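Local atomic coordinates of 2,3-dehydroadipyl-CoA hydratase (Escherichia coli, PDB entry 4FZW), a protein that catalyses the reversible conversion of 2,3-dehydroadipyl-CoA into 3-hydroxyadipyl-CoA, an enoyl-CoA hydratase step of phenylacetate degradation. Residues C53-T56 with F61-A64; A89-F94 with A114-V119. All blocks are in the same frame, centred on the assembly; numbering follows the deposited sequence.

Contact 1 of 2, residues C53-T56 with F61-A64; sequences CVIT and FFAA
Phe62 meets Ile55 and Thr56 where the two sheets of the crotonase fold come together: strand 52-56 belongs to the larger one, and the chain turns a corner at Phe62 before entering strand 63-64 of the smaller. The side chain of Phe62 illustrates how one ring can bridge such a junction. From CB, with CG anti to the backbone N (chi1 177°), the chain carries its ring closer to the end of the strand. CD1 comes first, with Phe62 CD1 4.1 Å from Thr56 CA. At the next atom, Phe62 CE1 lies 3.3 Å from Ile55 O, the carbonyl oxygen meeting the ring at its edge and in its plane, and 3.8 Å from Thr56 CA, which approaches obliquely. The Phe62 side chain also touches Val102 of strand 98-102. Shortening this side chain to an alanine would take away the ring edge, which would probably leave Ile55 CG2 and the Ile55 carbonyl without their aromatic neighbour. Thr56 meets the ring through CA; its CB points away, and its OG1 is hydrogen-bonded to Ala101 O. At the tip of the ring, Phe62 CZ rests 3.9 Å from Ile55 CG2, the branch of the isoleucine that stands anti to its own backbone N.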
loop_
_atom_site.group_PDB
_atom_site.type_symbol
_atom_site.label_atom_id
_atom_site.label_comp_id
_atom_site.label_asym_id
_atom_site.label_seq_id
_atom_site.Cartn_x
_atom_site.Cartn_y
_atom_site.Cartn_z
ATOM N N CYS B 53 29.089 1.270 -8.701
ATOM C CA CYS B 53 29.968 1.287 -7.545
ATOM C C CYS B 53 30.106 -0.147 -6.973
ATOM O O CYS B 53 29.237 -1.007 -7.189
ATOM C CB CYS B 53 29.471 2.290 -6.499
ATOM S SG CYS B 53 30.513 2.533 -5.032
ATOM N N VAL B 54 31.229 -0.397 -6.300
ATOM C CA VAL B 54 31.453 -1.624 -5.563
ATOM C C VAL B 54 31.872 -1.155 -4.178
ATOM O O VAL B 54 32.665 -0.207 -4.061
ATOM C CB VAL B 54 32.602 -2.475 -6.182
ATOM C CG1 VAL B 54 33.045 -3.596 -5.244
ATOM C CG2 VAL B 54 32.202 -3.019 -7.532
ATOM N N ILE B 55 31.361 -1.808 -3.134
ATOM C CA ILE B 55 31.703 -1.452 -1.751
ATOM C C ILE B 55 32.295 -2.667 -1.026
ATOM O O ILE B 55 31.689 -3.729 -0.975
ATOM C CB ILE B 55 30.458 -0.913 -0.974
ATOM C CG1 ILE B 55 30.056 0.477 -1.479
ATOM C CG2 ILE B 55 30.719 -0.852 0.521
ATOM C CD1 ILE B 55 28.995 1.194 -0.577
ATOM N N THR B 56 33.466 -2.502 -0.436
ATOM C CA THR B 56 34.116 -3.638 0.200
ATOM C C THR B 56 34.936 -3.272 1.420
ATOM O O THR B 56 35.283 -2.102 1.625
ATOM C CB THR B 56 35.044 -4.396 -0.782
ATOM O OG1 THR B 56 35.378 -5.666 -0.226
ATOM C CG2 THR B 56 36.334 -3.631 -1.021
ATOM N N PHE B 61 37.129 -8.439 7.750
ATOM C CA PHE B 61 35.875 -7.715 7.981
ATOM C C PHE B 61 35.381 -6.913 6.771
ATOM O O PHE B 61 36.163 -6.337 6.001
ATOM C CB PHE B 61 35.990 -6.779 9.191
ATOM C CG PHE B 61 36.186 -7.486 10.514
ATOM C CD1 PHE B 61 35.093 -7.898 11.259
ATOM C CD2 PHE B 61 37.456 -7.705 11.032
ATOM C CE1 PHE B 61 35.262 -8.533 12.491
ATOM C CE2 PHE B 61 37.623 -8.335 12.259
ATOM C CZ PHE B 61 36.523 -8.750 12.986
ATOM N N PHE B 62 34.065 -6.917 6.604
ATOM C CA PHE B 62 33.396 -6.012 5.684
ATOM C C PHE B 62 33.112 -4.782 6.531
ATOM O O PHE B 62 33.683 -3.719 6.321
ATOM C CB PHE B 62 32.090 -6.633 5.159
ATOM C CG PHE B 62 31.298 -5.717 4.250
ATOM C CD1 PHE B 62 31.706 -5.489 2.940
ATOM C CD2 PHE B 62 30.147 -5.077 4.711
ATOM C CE1 PHE B 62 30.981 -4.633 2.104
ATOM C CE2 PHE B 62 29.417 -4.224 3.881
ATOM C CZ PHE B 62 29.830 -4.005 2.578
ATOM N N ALA B 63 32.246 -4.963 7.517
ATOM C CA ALA B 63 32.046 -3.993 8.576
ATOM C C ALA B 63 31.417 -4.727 9.753
ATOM O O ALA B 63 30.355 -5.336 9.631
ATOM C CB ALA B 63 31.163 -2.847 8.119
ATOM N N ALA B 64 32.103 -4.701 10.887
ATOM C CA ALA B 64 31.611 -5.353 12.083
ATOM C C ALA B 64 30.866 -4.363 12.974
ATOM O O ALA B 64 31.369 -3.943 14.019
ATOM C CB ALA B 64 32.761 -5.989 12.834
#

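Contact 2 of 2, residues A89-F94 with A114-V119; sequences ARLQAF and ALLCDV
Leu91 and Leu116 hold the apolar part of this contact, a small case of two helices meeting chiefly through one pair of leucines. Their side chains cross at about a right angle, and both methyls of Leu116 take part. Leu116 CD1 lies 3.8 Å from Leu91 CB and 4.1 Å from Leu91 CD1, while Leu116 CD2 sits 4.1 Å from Leu91 CB. With CG of Leu116 anti to the backbone N (chi1 -173°), the fork reaches across to the other helix. Gln92 contributes chiefly near its backbone, its N lying 4.1 Å from Leu116 CD2.

No hydrogen bond crosses between the two segments; within them, Phe94 N bonds to Leu91 O (3.1 Å) and Cys117 N to Ala114 O (2.9 Å). Lys209 bridges the two segments from outside: its NZ makes a salt bridge with Asp118 OD2 and a hydrogen bond with Phe94 O. Lys153 of a second subunit hydrogen-bonds to Leu115 O and Cys117 O, bringing the oligomer interface up to this helix end.

Within the fold, Leu91 also packs on Leu37 and Val38 of helix 31-46, whereas Leu116 leans on Leu98 of strand 98-102, so the pair lies between helix 31-46 on the Leu91 side and strand 98-102 on the Leu116 side.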
loop_
_atom_site.group_PDB
_atom_site.type_symbol
_atom_site.label_atom_id
_atom_site.label_comp_id
_atom_site.label_asym_id
_atom_site.label_seq_id
_atom_site.Cartn_x
_atom_site.Cartn_y
_atom_site.Cartn_z
ATOM N N ALA B 89 19.360 7.198 4.376
ATOM C CA ALA B 89 18.419 7.443 3.270
ATOM C C ALA B 89 19.124 8.076 2.090
ATOM O O ALA B 89 18.717 7.888 0.950
ATOM C CB ALA B 89 17.223 8.305 3.699
ATOM N N ARG B 90 20.184 8.830 2.351
ATOM C CA ARG B 90 20.958 9.373 1.239
ATOM C C ARG B 90 21.763 8.283 0.538
ATOM O O ARG B 90 21.940 8.345 -0.674
ATOM C CB ARG B 90 21.850 10.541 1.674
ATOM C CG ARG B 90 21.075 11.830 1.916
ATOM C CD ARG B 90 21.819 12.757 2.846
ATOM N NE ARG B 90 22.925 13.420 2.168
ATOM C CZ ARG B 90 23.612 14.425 2.692
ATOM N NH1 ARG B 90 23.291 14.886 3.897
ATOM N NH2 ARG B 90 24.612 14.962 2.009
ATOM N N LEU B 91 22.244 7.292 1.293
ATOM C CA LEU B 91 22.933 6.119 0.699
ATOM C C LEU B 91 22.013 5.370 -0.252
ATOM O O LEU B 91 22.388 5.066 -1.384
ATOM C CB LEU B 91 23.426 5.125 1.762
ATOM C CG LEU B 91 24.484 5.504 2.791
ATOM C CD1 LEU B 91 24.705 4.329 3.728
ATOM C CD2 LEU B 91 25.777 5.918 2.113
ATOM N N GLN B 92 20.805 5.085 0.234
ATOM C CA GLN B 92 19.794 4.372 -0.527
ATOM C C GLN B 92 19.306 5.136 -1.752
ATOM O O GLN B 92 18.753 4.548 -2.663
ATOM C CB GLN B 92 18.597 4.049 0.366
ATOM C CG GLN B 92 17.313 3.862 -0.425
ATOM C CD GLN B 92 16.180 3.382 0.424
ATOM O OE1 GLN B 92 15.940 2.167 0.530
ATOM N NE2 GLN B 92 15.453 4.332 1.039
ATOM N N ALA B 93 19.505 6.447 -1.772
ATOM C CA ALA B 93 19.026 7.266 -2.873
ATOM C C ALA B 93 20.045 7.285 -4.007
ATOM O O ALA B 93 19.782 7.801 -5.095
ATOM C CB ALA B 93 18.707 8.686 -2.383
ATOM N N PHE B 94 21.212 6.705 -3.755
ATOM C CA PHE B 94 22.195 6.555 -4.811
ATOM C C PHE B 94 21.498 5.884 -5.992
ATOM O O PHE B 94 20.883 4.835 -5.843
ATOM C CB PHE B 94 23.397 5.739 -4.324
ATOM C CG PHE B 94 24.441 5.488 -5.389
ATOM C CD1 PHE B 94 25.223 6.523 -5.878
ATOM C CD2 PHE B 94 24.646 4.219 -5.893
ATOM C CE1 PHE B 94 26.187 6.299 -6.856
ATOM C CE2 PHE B 94 25.618 3.986 -6.878
ATOM C CZ PHE B 94 26.390 5.031 -7.355
ATOM N N ALA B 114 25.192 -3.927 3.550
ATOM C CA ALA B 114 25.133 -4.890 2.442
ATOM C C ALA B 114 23.705 -5.111 1.897
ATOM O O ALA B 114 23.476 -5.079 0.689
ATOM C CB ALA B 114 25.786 -6.198 2.859
ATOM N N LEU B 115 22.755 -5.311 2.802
ATOM C CA LEU B 115 21.345 -5.337 2.450
ATOM C C LEU B 115 20.958 -4.087 1.662
ATOM O O LEU B 115 20.134 -4.151 0.749
ATOM C CB LEU B 115 20.485 -5.439 3.712
ATOM C CG LEU B 115 20.558 -6.756 4.490
ATOM C CD1 LEU B 115 20.111 -6.589 5.939
ATOM C CD2 LEU B 115 19.745 -7.832 3.784
ATOM N N LEU B 116 21.558 -2.954 2.011
ATOM C CA LEU B 116 21.252 -1.702 1.329
ATOM C C LEU B 116 21.666 -1.741 -0.141
ATOM O O LEU B 116 21.081 -1.042 -0.981
ATOM C CB LEU B 116 21.888 -0.508 2.052
ATOM C CG LEU B 116 21.560 0.919 1.588
ATOM C CD1 LEU B 116 21.550 1.930 2.761
ATOM C CD2 LEU B 116 22.530 1.364 0.478
ATOM N N CYS B 117 22.655 -2.572 -0.453
ATOM C CA CYS B 117 23.170 -2.655 -1.819
ATOM C C CYS B 117 22.234 -3.453 -2.737
ATOM O O CYS B 117 21.358 -4.183 -2.265
ATOM C CB CYS B 117 24.601 -3.218 -1.834
ATOM S SG CYS B 117 25.814 -2.259 -0.870
ATOM N N ASP B 118 22.394 -3.292 -4.043
ATOM C CA ASP B 118 21.456 -3.904 -4.973
ATOM C C ASP B 118 21.777 -5.392 -5.089
ATOM O O ASP B 118 20.892 -6.250 -5.227
ATOM C CB ASP B 118 21.552 -3.218 -6.340
ATOM C CG ASP B 118 21.341 -1.701 -6.255
ATOM O OD1 ASP B 118 20.287 -1.262 -5.732
ATOM O OD2 ASP B 118 22.236 -0.947 -6.696
ATOM N N VAL B 119 23.068 -5.692 -4.986
ATOM C CA VAL B 119 23.560 -7.044 -5.167
ATOM C C VAL B 119 24.651 -7.343 -4.158
ATOM O O VAL B 119 25.508 -6.504 -3.874
ATOM C CB VAL B 119 24.154 -7.233 -6.582
ATOM C CG1 VAL B 119 24.507 -8.699 -6.809
ATOM C CG2 VAL B 119 23.184 -6.693 -7.665
#

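In the fold
Contacts 1 and 2 follow one another along the chain, their centres 12 Å apart, yet they touch at two points. Cys53 CB lies 4.2 Å from Phe94 CZ, so strand 52-56 packs against the chain leaving helix 84-92. At a second junction, Phe62 CE2 is 4.2 Å from Ala114 N, bringing the Phe62 ring up to the backbone of helix 109-116. Both contacts lie beside elements that, as in other enoyl-CoA hydratases, probably supply the oxyanion hole: the backbone N-H groups that receive the thioester carbonyl come from just after the strand equivalent to 63-64 and near the start of the helix equivalent to 109-116.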